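Long-range contacts in inner membrane protein (Salmonella typhimurium LT2, PDB 2QJV), which is an IolB-like cupin of the KduI/IolB family that probably acts as a sugar-acid (glucuronate) isomerase and binds nickel in the crystal: residues G25-V33 and Y241-L249; P45-L53 and V107-E115. The protein carries 2 engineered substitutions. One frame throughout, in Å; residues are numbered along the deposited sequence.

Overall arrangement
Interaction 2 is the pairing of neighbouring strands of one antiparallel sheet, whereas interaction 1 brings together strands of two different sheets. Strand 104-111 joins them: it pairs with strand 49-55 in interaction 2, and on its other side with strand 30-35, through Gly30 O to Ser109 N at 2.9 Å. Both contacts are largely buried, but the centre of interaction 1 lies about 8 Å from that of the chain and the centre of interaction 2 about 15 Å. Residues 25-33 and 241-249 meet through apolar side chains, without a hydrogen bond across them; residues 45-53 and 107-115 share backbone bonds, an arginine-serine bond and bridging waters, and run out to the exposed Glu48.

Interaction 1 of 2, residues G25-V33 and Y241-L249; sequences GWEYVGFDV and YLNVMAGPL
Tyr28 lays one face of its ring over Gly247: CA of Gly247 stands 3.7 Å from the centroid of the Tyr28 ring and only 6° off its normal, the geometry of a CH-pi contact. The contact is made by the backbone of Gly247, whose C also lies over the ring. The far end of the tyrosine continues onto Pro248, which it crosses at about a right angle, with OH of Tyr28 3.4 Å from CB of Pro248. Tyr28 CB rests 3.9 Å from Ala246 CB.

Val29 uses its two branches separately. CG1, anti to the backbone N, meets Val244 CG1 at 3.8 Å, while CG2 packs over the backbone at Ala246, 3.4 Å from its N. Next along, Phe31 touches two residues: its CD1 lies 3.6 Å from Val244 CG2, and CD2 of Leu242 comes to the ring edge, near the ring plane. No hydrogen bond links the two segments. The turn leading into strand 30-33 is instead braced from within, where Trp26 NE1 donates to Val29 O at 2.9 Å; the bond is nearly straight (173°), lies in the indole plane and uses a lone pair of the carbonyl.

The strand axes approach to 8.2 Å at 153°, too far apart for backbone pairing: the two sheets, from the N-terminal and C-terminal parts of the chain, meet through side chains, consistent with packing between the two cupin modules of a bicupin. Glu185 of strand 181-193 accepts from the backbone N atoms of Glu27, Tyr28 and Val29, tying the turn to the sheet that contains strand 238-246. On the opposite sheet, strand 104-111 runs beside strand 30-35 and sends Ala106, Cys108 and Ala110 against Leu242, Val244 and Ala246.

Interaction 2 of 2, residues P45-L53 and V107-E115; sequences PSDERERCL and VCSAPGFGE
Two neighbouring antiparallel strands of the six-stranded sheet, 49-55 and 104-111, form this contact, and their pairing is read from the hydrogen bonds. Cys52 and Cys108 make a hydrogen-bonded pair, 2.9 Å from Cys52 N to Cys108 O and from Cys108 N to Cys52 O. Glu50 and Ala110 form the next such pair, and Gly112 N extends the ladder to Glu48 O. Arg51 opposite Ser109 and Leu53 opposite Val107 are non-hydrogen-bonded pairs.

Arg49 makes the polar side-chain contact across the strands. Its chain bends at chi3 (66°), bringing the guanidinium back over strand 107-111: Ala110 N lies over one face, and NH2 of Arg49 donates to Ser109 OG at 3.0 Å. The same NH2 also bonds to Tyr28 O, and a water joins Arg49 NE to Ser109 OG, so several bonds limit rotation of the group.

In this cupin-clan sheet, the turn entering strand 49-53 is an Asx turn, with Asp47 OD1 accepting from Arg49 N. Arg51 forms an end-on salt bridge with the same carboxylate, NH1 to Asp47 OD1 and NH2 to Asp47 OD2, the latter at 2.9 Å and 179°. The two donors to OD1 come from opposite faces of its plane. Arg51 CD packs 3.7 Å from Val107 CG1. On the sheet face shared by Ala110 and the cysteines, the buried Glu50 carboxylate is satisfied by Tyr88 OH and the backbone N atoms of Asp151, Ser152 and Leu153. A second water bridges Glu48 OE1 and Gly112 O, while the Glu48 side chain touches His91 and His92, which bind a nickel ion.

Interaction 1 of 2, residues G25-V33 and Y241-L249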
ATOM      1  N   GLY A  25     -14.228   9.612  -8.188  1.00 36.15           N
ATOM      2  CA  GLY A  25     -14.120  10.304  -6.911  1.00 35.68           C
ATOM      3  C   GLY A  25     -14.077  11.823  -7.088  1.00 33.80           C
ATOM      4  O   GLY A  25     -13.402  12.516  -6.351  1.00 33.01           O
ATOM      5  N   TRP A  26     -14.813  12.326  -8.069  1.00 34.48           N
ATOM      6  CA  TRP A  26     -14.832  13.761  -8.320  1.00 34.40           C
ATOM      7  C   TRP A  26     -16.243  14.251  -8.757  1.00 35.24           C
ATOM      8  O   TRP A  26     -17.242  13.537  -8.560  1.00 33.73           O
ATOM      9  CB  TRP A  26     -13.675  14.156  -9.279  1.00 33.74           C
ATOM     10  CG  TRP A  26     -13.661  13.649 -10.646  1.00 30.76           C
ATOM     11  CD1 TRP A  26     -14.736  13.475 -11.517  1.00 31.72           C
ATOM     12  CD2 TRP A  26     -12.487  13.472 -11.457  1.00 34.03           C
ATOM     13  NE1 TRP A  26     -14.292  13.099 -12.725  1.00 35.38           N
ATOM     14  CE2 TRP A  26     -12.924  13.079 -12.734  1.00 34.39           C
ATOM     15  CE3 TRP A  26     -11.097  13.531 -11.195  1.00 37.19           C
ATOM     16  CZ2 TRP A  26     -12.029  12.788 -13.782  1.00 36.76           C
ATOM     17  CZ3 TRP A  26     -10.219  13.230 -12.219  1.00 34.01           C
ATOM     18  CH2 TRP A  26     -10.688  12.855 -13.500  1.00 33.02           C
ATOM     19  N   GLU A  27     -16.329  15.456  -9.320  1.00 35.66           N
ATOM     20  CA  GLU A  27     -17.631  16.125  -9.517  1.00 35.74           C
ATOM     21  C   GLU A  27     -18.137  16.433 -10.907  1.00 34.81           C
ATOM     22  O   GLU A  27     -19.345  16.593 -11.088  1.00 35.34           O
ATOM     23  CB  GLU A  27     -17.556  17.440  -8.731  1.00 31.38           C
ATOM     24  CG  GLU A  27     -17.476  17.217  -7.252  1.00 31.60           C
ATOM     25  CD  GLU A  27     -17.115  18.467  -6.462  1.00 38.01           C
ATOM     26  OE1 GLU A  27     -17.775  19.493  -6.681  1.00 38.50           O
ATOM     27  OE2 GLU A  27     -16.188  18.426  -5.603  1.00 34.16           O
ATOM     28  N   TYR A  28     -17.256  16.499 -11.902  1.00 35.35           N
ATOM     29  CA  TYR A  28     -17.655  16.973 -13.228  1.00 35.56           C
ATOM     30  C   TYR A  28     -17.413  16.038 -14.411  1.00 36.70           C
ATOM     31  O   TYR A  28     -18.333  15.710 -15.152  1.00 37.64           O
ATOM     32  CB  TYR A  28     -16.938  18.323 -13.545  1.00 36.54           C
ATOM     33  CG  TYR A  28     -17.247  19.426 -12.530  1.00 32.87           C
ATOM     34  CD1 TYR A  28     -16.532  19.538 -11.344  1.00 30.79           C
ATOM     35  CD2 TYR A  28     -18.294  20.328 -12.749  1.00 40.11           C
ATOM     36  CE1 TYR A  28     -16.830  20.516 -10.397  1.00 31.10           C
ATOM     37  CE2 TYR A  28     -18.586  21.316 -11.829  1.00 36.97           C
ATOM     38  CZ  TYR A  28     -17.854  21.403 -10.666  1.00 34.60           C
ATOM     39  OH  TYR A  28     -18.176  22.355  -9.747  1.00 32.93           O
ATOM     40  N   VAL A  29     -16.163  15.657 -14.614  1.00 36.51           N
ATOM     41  CA  VAL A  29     -15.766  14.959 -15.844  1.00 35.76           C
ATOM     42  C   VAL A  29     -16.200  13.468 -15.937  1.00 34.56           C
ATOM     43  O   VAL A  29     -16.026  12.657 -15.022  1.00 35.37           O
ATOM     44  CB  VAL A  29     -14.228  15.095 -16.112  1.00 36.42           C
ATOM     45  CG1 VAL A  29     -13.771  14.251 -17.343  1.00 34.42           C
ATOM     46  CG2 VAL A  29     -13.834  16.549 -16.334  1.00 32.75           C
ATOM     47  N   GLY A  30     -16.773  13.172 -17.082  1.00 36.67           N
ATOM     48  CA  GLY A  30     -17.052  11.815 -17.503  1.00 35.46           C
ATOM     49  C   GLY A  30     -16.320  11.593 -18.820  1.00 35.65           C
ATOM     50  O   GLY A  30     -16.174  12.508 -19.652  1.00 36.58           O
ATOM     51  N   PHE A  31     -15.805  10.378 -18.997  1.00 38.17           N
ATOM     52  CA  PHE A  31     -15.142  10.017 -20.218  1.00 38.24           C
ATOM     53  C   PHE A  31     -15.430   8.536 -20.564  1.00 36.79           C
ATOM     54  O   PHE A  31     -15.086   7.634 -19.824  1.00 36.25           O
ATOM     55  CB  PHE A  31     -13.615  10.283 -20.116  1.00 38.18           C
ATOM     56  CG  PHE A  31     -12.878   9.943 -21.371  1.00 38.30           C
ATOM     57  CD1 PHE A  31     -13.004  10.741 -22.495  1.00 39.00           C
ATOM     58  CD2 PHE A  31     -12.101   8.794 -21.453  1.00 37.30           C
ATOM     59  CE1 PHE A  31     -12.341  10.405 -23.658  1.00 38.33           C
ATOM     60  CE2 PHE A  31     -11.467   8.455 -22.617  1.00 36.39           C
ATOM     61  CZ  PHE A  31     -11.603   9.265 -23.715  1.00 35.98           C
ATOM     62  N   ASP A  32     -15.969   8.314 -21.754  1.00 35.27           N
ATOM     63  CA  ASP A  32     -16.258   6.998 -22.259  1.00 37.86           C
ATOM     64  C   ASP A  32     -15.638   6.751 -23.618  1.00 36.25           C
ATOM     65  O   ASP A  32     -15.553   7.651 -24.443  1.00 39.19           O
ATOM     66  CB  ASP A  32     -17.764   6.797 -22.413  1.00 36.98           C
ATOM     67  CG  ASP A  32     -18.474   6.614 -21.077  1.00 40.05           C
ATOM     68  OD1 ASP A  32     -18.507   5.467 -20.595  1.00 39.27           O
ATOM     69  OD2 ASP A  32     -18.974   7.609 -20.496  1.00 45.04           O
ATOM     70  N   VAL A  33     -15.202   5.517 -23.832  1.00 36.68           N
ATOM     71  CA  VAL A  33     -14.737   5.098 -25.153  1.00 37.20           C
ATOM     72  C   VAL A  33     -15.544   3.857 -25.542  1.00 37.50           C
ATOM     73  O   VAL A  33     -15.792   2.952 -24.726  1.00 35.99           O
ATOM     74  CB  VAL A  33     -13.189   4.847 -25.232  1.00 37.27           C
ATOM     75  CG1 VAL A  33     -12.792   4.272 -26.627  1.00 35.73           C
ATOM     76  CG2 VAL A  33     -12.377   6.115 -24.914  1.00 34.85           C
ATOM     77  N   TYR A 241      -2.594  11.600 -26.835  1.00 36.09           N
ATOM     78  CA  TYR A 241      -3.660  11.559 -25.832  1.00 38.26           C
ATOM     79  C   TYR A 241      -4.759  12.573 -26.089  1.00 38.28           C
ATOM     80  O   TYR A 241      -4.523  13.654 -26.631  1.00 35.51           O
ATOM     81  CB  TYR A 241      -3.149  11.661 -24.370  1.00 39.62           C
ATOM     82  CG  TYR A 241      -2.203  12.805 -24.068  1.00 36.02           C
ATOM     83  CD1 TYR A 241      -2.681  14.114 -23.870  1.00 38.14           C
ATOM     84  CD2 TYR A 241      -0.830  12.574 -23.946  1.00 38.45           C
ATOM     85  CE1 TYR A 241      -1.825  15.146 -23.579  1.00 33.75           C
ATOM     86  CE2 TYR A 241       0.035  13.599 -23.661  1.00 36.25           C
ATOM     87  CZ  TYR A 241      -0.468  14.897 -23.470  1.00 38.81           C
ATOM     88  OH  TYR A 241       0.391  15.922 -23.152  1.00 40.43           O
ATOM     89  N   LEU A 242      -5.984  12.148 -25.750  1.00 38.34           N
ATOM     90  CA  LEU A 242      -7.180  12.954 -25.798  1.00 37.10           C
ATOM     91  C   LEU A 242      -7.529  13.301 -24.362  1.00 36.34           C
ATOM     92  O   LEU A 242      -7.647  12.397 -23.511  1.00 36.56           O
ATOM     93  CB  LEU A 242      -8.327  12.216 -26.486  1.00 37.82           C
ATOM     94  CG  LEU A 242      -9.698  12.856 -26.567  1.00 39.58           C
ATOM     95  CD1 LEU A 242      -9.702  14.142 -27.437  1.00 34.84           C
ATOM     96  CD2 LEU A 242     -10.706  11.809 -27.113  1.00 38.40           C
ATOM     97  N   ASN A 243      -7.623  14.595 -24.085  1.00 36.89           N
ATOM     98  CA  ASN A 243      -7.940  15.133 -22.748  1.00 37.50           C
ATOM     99  C   ASN A 243      -9.300  15.764 -22.681  1.00 34.68           C
ATOM    100  O   ASN A 243      -9.750  16.425 -23.630  1.00 37.88           O
ATOM    101  CB  ASN A 243      -6.968  16.257 -22.286  1.00 40.31           C
ATOM    102  CG  ASN A 243      -5.492  15.852 -22.230  1.00 47.58           C
ATOM    103  OD1 ASN A 243      -4.636  16.568 -22.758  1.00 57.56           O
ATOM    104  ND2 ASN A 243      -5.197  14.760 -21.619  1.00 42.07           N
ATOM    105  N   VAL A 244      -9.959  15.546 -21.546  1.00 36.06           N
ATOM    106  CA  VAL A 244     -11.229  16.180 -21.192  1.00 35.70           C
ATOM    107  C   VAL A 244     -10.989  16.918 -19.852  1.00 36.44           C
ATOM    108  O   VAL A 244     -10.370  16.368 -18.911  1.00 38.09           O
ATOM    109  CB  VAL A 244     -12.445  15.195 -21.085  1.00 35.21           C
ATOM    110  CG1 VAL A 244     -13.768  15.934 -20.773  1.00 32.76           C
ATOM    111  CG2 VAL A 244     -12.562  14.334 -22.380  1.00 34.83           C
HETATM  112  N   MSE A 245     -11.456  18.161 -19.790  1.00 35.38           N
HETATM  113  CA  MSE A 245     -11.462  18.951 -18.574  1.00 34.92           C
HETATM  114  C   MSE A 245     -12.802  19.608 -18.333  1.00 35.54           C
HETATM  115  O   MSE A 245     -13.538  19.911 -19.267  1.00 35.94           O
HETATM  116  CB  MSE A 245     -10.401  20.063 -18.595  1.00 34.48           C
HETATM  117  CG  MSE A 245      -8.974  19.577 -18.488  1.00 39.22           C
HETATM  118 SE   MSE A 245      -7.779  21.136 -18.522  0.75 45.05          SE
HETATM  119  CE  MSE A 245      -8.073  21.654 -20.264  1.00 39.55           C
ATOM    120  N   ALA A 246     -13.111  19.805 -17.049  1.00 36.21           N
ATOM    121  CA  ALA A 246     -14.284  20.557 -16.593  1.00 35.97           C
ATOM    122  C   ALA A 246     -14.169  20.859 -15.100  1.00 35.58           C
ATOM    123  O   ALA A 246     -13.450  20.166 -14.364  1.00 35.80           O
ATOM    124  CB  ALA A 246     -15.661  19.831 -16.919  1.00 36.11           C
ATOM    125  N   GLY A 247     -14.866  21.921 -14.692  1.00 34.87           N
ATOM    126  CA  GLY A 247     -14.956  22.394 -13.305  1.00 36.03           C
ATOM    127  C   GLY A 247     -16.041  23.429 -13.143  1.00 35.79           C
ATOM    128  O   GLY A 247     -16.835  23.619 -14.057  1.00 37.58           O
ATOM    129  N   PRO A 248     -16.070  24.136 -11.984  1.00 36.43           N
ATOM    130  CA  PRO A 248     -17.131  25.127 -11.800  1.00 37.16           C
ATOM    131  C   PRO A 248     -17.017  26.355 -12.703  1.00 35.76           C
ATOM    132  O   PRO A 248     -18.030  27.015 -12.953  1.00 34.20           O
ATOM    133  CB  PRO A 248     -16.994  25.526 -10.318  1.00 37.45           C
ATOM    134  CG  PRO A 248     -15.543  25.256  -9.998  1.00 34.53           C
ATOM    135  CD  PRO A 248     -15.154  24.065 -10.826  1.00 36.72           C
ATOM    136  N   LEU A 249     -15.809  26.657 -13.171  1.00 35.87           N
ATOM    137  CA  LEU A 249     -15.535  27.801 -14.039  1.00 36.54           C
ATOM    138  C   LEU A 249     -14.813  27.317 -15.297  1.00 34.10           C
ATOM    139  O   LEU A 249     -13.706  26.765 -15.245  1.00 33.06           O
ATOM    140  CB  LEU A 249     -14.736  28.891 -13.303  1.00 35.52           C
ATOM    141  CG  LEU A 249     -14.415  30.195 -14.071  1.00 36.45           C
ATOM    142  CD1 LEU A 249     -15.674  30.974 -14.469  1.00 39.63           C
ATOM    143  CD2 LEU A 249     -13.506  31.073 -13.220  1.00 41.24           C
TER

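Interaction 2 of 2, residues P45-L53 and V107-E115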
ATOM      1  N   PRO A  45     -28.220   9.008 -23.928  1.00 43.86           N
ATOM      2  CA  PRO A  45     -29.486   9.452 -23.396  1.00 42.42           C
ATOM      3  C   PRO A  45     -29.676  10.953 -23.289  1.00 41.52           C
ATOM      4  O   PRO A  45     -28.710  11.728 -23.287  1.00 41.89           O
ATOM      5  CB  PRO A  45     -29.466   8.867 -21.965  1.00 44.83           C
ATOM      6  CG  PRO A  45     -28.008   8.906 -21.563  1.00 46.19           C
ATOM      7  CD  PRO A  45     -27.272   8.590 -22.864  1.00 47.22           C
ATOM      8  N   SER A  46     -30.948  11.334 -23.180  1.00 39.73           N
ATOM      9  CA  SER A  46     -31.339  12.692 -22.846  1.00 38.74           C
ATOM     10  C   SER A  46     -31.210  12.857 -21.306  1.00 41.90           C
ATOM     11  O   SER A  46     -31.960  12.265 -20.551  1.00 39.97           O
ATOM     12  CB  SER A  46     -32.738  12.979 -23.318  1.00 39.12           C
ATOM     13  OG  SER A  46     -33.186  14.216 -22.815  1.00 38.68           O
ATOM     14  N   ASP A  47     -30.222  13.628 -20.849  1.00 38.28           N
ATOM     15  CA  ASP A  47     -29.978  13.807 -19.423  1.00 40.85           C
ATOM     16  C   ASP A  47     -29.391  15.210 -19.134  1.00 40.44           C
ATOM     17  O   ASP A  47     -29.457  16.096 -19.990  1.00 37.02           O
ATOM     18  CB  ASP A  47     -29.122  12.635 -18.890  1.00 38.66           C
ATOM     19  CG  ASP A  47     -27.708  12.592 -19.441  1.00 40.40           C
ATOM     20  OD1 ASP A  47     -27.190  13.581 -20.017  1.00 40.98           O
ATOM     21  OD2 ASP A  47     -27.068  11.534 -19.245  1.00 43.49           O
ATOM     22  N   GLU A  48     -28.871  15.406 -17.925  1.00 39.99           N
ATOM     23  CA  GLU A  48     -28.360  16.698 -17.482  1.00 38.07           C
ATOM     24  C   GLU A  48     -26.894  16.934 -17.842  1.00 37.95           C
ATOM     25  O   GLU A  48     -26.248  17.784 -17.259  1.00 38.14           O
ATOM     26  CB  GLU A  48     -28.550  16.807 -15.955  1.00 40.89           C
ATOM     27  CG  GLU A  48     -30.021  16.631 -15.468  1.00 48.44           C
ATOM     28  CD  GLU A  48     -30.976  17.721 -15.940  1.00 61.25           C
ATOM     29  OE1 GLU A  48     -30.544  18.719 -16.559  1.00 70.09           O
ATOM     30  OE2 GLU A  48     -32.193  17.580 -15.672  1.00 82.84           O
ATOM     31  N   ARG A  49     -26.349  16.137 -18.755  1.00 37.72           N
ATOM     32  CA  ARG A  49     -24.970  16.279 -19.180  1.00 37.69           C
ATOM     33  C   ARG A  49     -24.862  16.713 -20.655  1.00 37.73           C
ATOM     34  O   ARG A  49     -25.659  16.282 -21.505  1.00 39.61           O
ATOM     35  CB  ARG A  49     -24.260  14.948 -18.902  1.00 38.36           C
ATOM     36  CG  ARG A  49     -24.239  14.714 -17.388  1.00 41.93           C
ATOM     37  CD  ARG A  49     -23.560  13.509 -16.922  1.00 45.91           C
ATOM     38  NE  ARG A  49     -22.122  13.446 -17.139  1.00 40.11           N
ATOM     39  CZ  ARG A  49     -21.185  14.032 -16.396  1.00 36.70           C
ATOM     40  NH1 ARG A  49     -21.475  14.905 -15.421  1.00 43.56           N
ATOM     41  NH2 ARG A  49     -19.932  13.776 -16.672  1.00 39.69           N
ATOM     42  N   GLU A  50     -23.942  17.644 -20.922  1.00 36.93           N
ATOM     43  CA  GLU A  50     -23.557  17.977 -22.290  1.00 37.11           C
ATOM     44  C   GLU A  50     -22.429  16.995 -22.656  1.00 36.51           C
ATOM     45  O   GLU A  50     -21.758  16.417 -21.791  1.00 36.46           O
ATOM     46  CB  GLU A  50     -23.106  19.428 -22.498  1.00 39.66           C
ATOM     47  CG  GLU A  50     -21.907  19.822 -21.703  1.00 36.30           C
ATOM     48  CD  GLU A  50     -21.350  21.184 -22.040  1.00 38.16           C
ATOM     49  OE1 GLU A  50     -22.033  22.005 -22.717  1.00 38.17           O
ATOM     50  OE2 GLU A  50     -20.198  21.413 -21.587  1.00 35.31           O
ATOM     51  N   ARG A  51     -22.283  16.780 -23.952  1.00 36.21           N
ATOM     52  CA  ARG A  51     -21.330  15.855 -24.514  1.00 37.28           C
ATOM     53  C   ARG A  51     -20.595  16.386 -25.761  1.00 38.39           C
ATOM     54  O   ARG A  51     -21.092  17.237 -26.517  1.00 39.00           O
ATOM     55  CB  ARG A  51     -22.017  14.531 -24.892  1.00 37.63           C
ATOM     56  CG  ARG A  51     -22.495  13.661 -23.739  1.00 41.01           C
ATOM     57  CD  ARG A  51     -23.421  12.512 -24.164  1.00 41.13           C
ATOM     58  NE  ARG A  51     -23.760  11.665 -23.004  1.00 42.50           N
ATOM     59  CZ  ARG A  51     -24.758  11.892 -22.145  1.00 42.41           C
ATOM     60  NH1 ARG A  51     -25.528  12.952 -22.260  1.00 41.70           N
ATOM     61  NH2 ARG A  51     -24.952  11.071 -21.113  1.00 48.59           N
ATOM     62  N   CYS A  52     -19.382  15.855 -25.942  1.00 40.08           N
ATOM     63  CA  CYS A  52     -18.570  16.080 -27.113  1.00 40.40           C
ATOM     64  C   CYS A  52     -18.140  14.671 -27.572  1.00 40.13           C
ATOM     65  O   CYS A  52     -17.428  13.952 -26.890  1.00 39.53           O
ATOM     66  CB  CYS A  52     -17.362  16.999 -26.851  1.00 41.94           C
ATOM     67  SG  CYS A  52     -16.400  17.372 -28.346  1.00 43.54           S
ATOM     68  N   LEU A  53     -18.693  14.280 -28.708  1.00 37.77           N
ATOM     69  CA  LEU A  53     -18.451  13.001 -29.349  1.00 38.71           C
ATOM     70  C   LEU A  53     -17.252  13.198 -30.214  1.00 38.37           C
ATOM     71  O   LEU A  53     -17.321  13.963 -31.182  1.00 44.64           O
ATOM     72  CB  LEU A  53     -19.626  12.609 -30.228  1.00 38.98           C
ATOM     73  CG  LEU A  53     -20.885  11.965 -29.605  1.00 46.91           C
ATOM     74  CD1 LEU A  53     -21.215  12.551 -28.263  1.00 42.66           C
ATOM     75  CD2 LEU A  53     -22.052  12.060 -30.602  1.00 41.39           C
ATOM     76  N   VAL A 107     -16.704   9.636 -25.906  1.00 39.67           N
ATOM     77  CA  VAL A 107     -17.853  10.432 -25.422  1.00 40.18           C
ATOM     78  C   VAL A 107     -17.350  11.195 -24.175  1.00 37.88           C
ATOM     79  O   VAL A 107     -17.119  10.621 -23.089  1.00 39.46           O
ATOM     80  CB  VAL A 107     -19.119   9.596 -25.161  1.00 41.72           C
ATOM     81  CG1 VAL A 107     -20.314  10.508 -24.778  1.00 38.08           C
ATOM     82  CG2 VAL A 107     -19.480   8.716 -26.409  1.00 41.97           C
ATOM     83  N   CYS A 108     -17.146  12.495 -24.353  1.00 39.09           N
ATOM     84  CA  CYS A 108     -16.660  13.386 -23.294  1.00 39.89           C
ATOM     85  C   CYS A 108     -17.873  14.034 -22.661  1.00 40.73           C
ATOM     86  O   CYS A 108     -18.700  14.583 -23.386  1.00 42.20           O
ATOM     87  CB  CYS A 108     -15.718  14.463 -23.866  1.00 40.57           C
ATOM     88  SG  CYS A 108     -14.443  13.849 -24.990  1.00 43.43           S
ATOM     89  N   SER A 109     -18.021  13.961 -21.331  1.00 39.42           N
ATOM     90  CA  SER A 109     -19.198  14.527 -20.698  1.00 36.74           C
ATOM     91  C   SER A 109     -18.910  15.385 -19.472  1.00 36.09           C
ATOM     92  O   SER A 109     -17.915  15.198 -18.797  1.00 36.94           O
ATOM     93  CB  SER A 109     -20.196  13.403 -20.327  1.00 36.27           C
ATOM     94  OG  SER A 109     -19.649  12.495 -19.390  1.00 37.02           O
ATOM     95  N   ALA A 110     -19.821  16.321 -19.212  1.00 36.86           N
ATOM     96  CA  ALA A 110     -19.753  17.234 -18.068  1.00 36.29           C
ATOM     97  C   ALA A 110     -21.138  17.802 -17.818  1.00 37.85           C
ATOM     98  O   ALA A 110     -22.041  17.631 -18.657  1.00 37.44           O
ATOM     99  CB  ALA A 110     -18.694  18.358 -18.271  1.00 36.51           C
ATOM    100  N   PRO A 111     -21.336  18.459 -16.668  1.00 38.69           N
ATOM    101  CA  PRO A 111     -22.663  19.038 -16.431  1.00 39.07           C
ATOM    102  C   PRO A 111     -23.106  20.043 -17.509  1.00 39.02           C
ATOM    103  O   PRO A 111     -22.310  20.855 -18.015  1.00 39.29           O
ATOM    104  CB  PRO A 111     -22.530  19.692 -15.043  1.00 38.43           C
ATOM    105  CG  PRO A 111     -21.433  18.903 -14.380  1.00 38.68           C
ATOM    106  CD  PRO A 111     -20.455  18.631 -15.495  1.00 39.74           C
ATOM    107  N   GLY A 112     -24.378  19.901 -17.896  1.00 37.99           N
ATOM    108  CA  GLY A 112     -25.003  20.759 -18.859  1.00 39.66           C
ATOM    109  C   GLY A 112     -26.188  21.504 -18.288  1.00 39.11           C
ATOM    110  O   GLY A 112     -26.990  20.954 -17.554  1.00 40.19           O
ATOM    111  N   PHE A 113     -26.288  22.767 -18.660  1.00 40.25           N
ATOM    112  CA  PHE A 113     -27.347  23.659 -18.198  1.00 42.48           C
ATOM    113  C   PHE A 113     -27.797  24.692 -19.226  1.00 41.87           C
ATOM    114  O   PHE A 113     -28.847  25.282 -19.047  1.00 41.69           O
ATOM    115  CB  PHE A 113     -26.891  24.395 -16.919  1.00 44.93           C
ATOM    116  CG  PHE A 113     -25.497  24.983 -17.009  1.00 44.66           C
ATOM    117  CD1 PHE A 113     -25.291  26.228 -17.593  1.00 52.21           C
ATOM    118  CD2 PHE A 113     -24.403  24.301 -16.500  1.00 53.84           C
ATOM    119  CE1 PHE A 113     -24.021  26.764 -17.689  1.00 50.40           C
ATOM    120  CE2 PHE A 113     -23.121  24.841 -16.576  1.00 52.40           C
ATOM    121  CZ  PHE A 113     -22.940  26.087 -17.165  1.00 49.11           C
ATOM    122  N   GLY A 114     -27.066  24.858 -20.325  1.00 39.41           N
ATOM    123  CA  GLY A 114     -27.333  25.910 -21.272  1.00 39.46           C
ATOM    124  C   GLY A 114     -28.263  25.538 -22.398  1.00 41.09           C
ATOM    125  O   GLY A 114     -28.896  24.493 -22.383  1.00 43.02           O
ATOM    126  N   GLU A 115     -28.267  26.362 -23.427  1.00 41.30           N
ATOM    127  CA  GLU A 115     -29.167  26.149 -24.561  1.00 45.02           C
ATOM    128  C   GLU A 115     -28.475  26.277 -25.925  1.00 40.67           C
ATOM    129  O   GLU A 115     -29.067  26.704 -26.922  1.00 39.53           O
ATOM    130  CB  GLU A 115     -30.337  27.102 -24.408  1.00 45.18           C
ATOM    131  CG  GLU A 115     -29.949  28.575 -24.275  1.00 52.94           C
ATOM    132  CD  GLU A 115     -31.145  29.432 -23.926  1.00 56.37           C
ATOM    133  OE1 GLU A 115     -31.836  29.098 -22.930  1.00 70.90           O
ATOM    134  OE2 GLU A 115     -31.374  30.443 -24.634  1.00 69.58           O
TER
HETATM  135  O   HOH W   1     -29.323  20.967 -16.243  1.00 45.77           O
HETATM  136  O   HOH W   2     -22.372  10.938 -18.600  1.00 29.74           O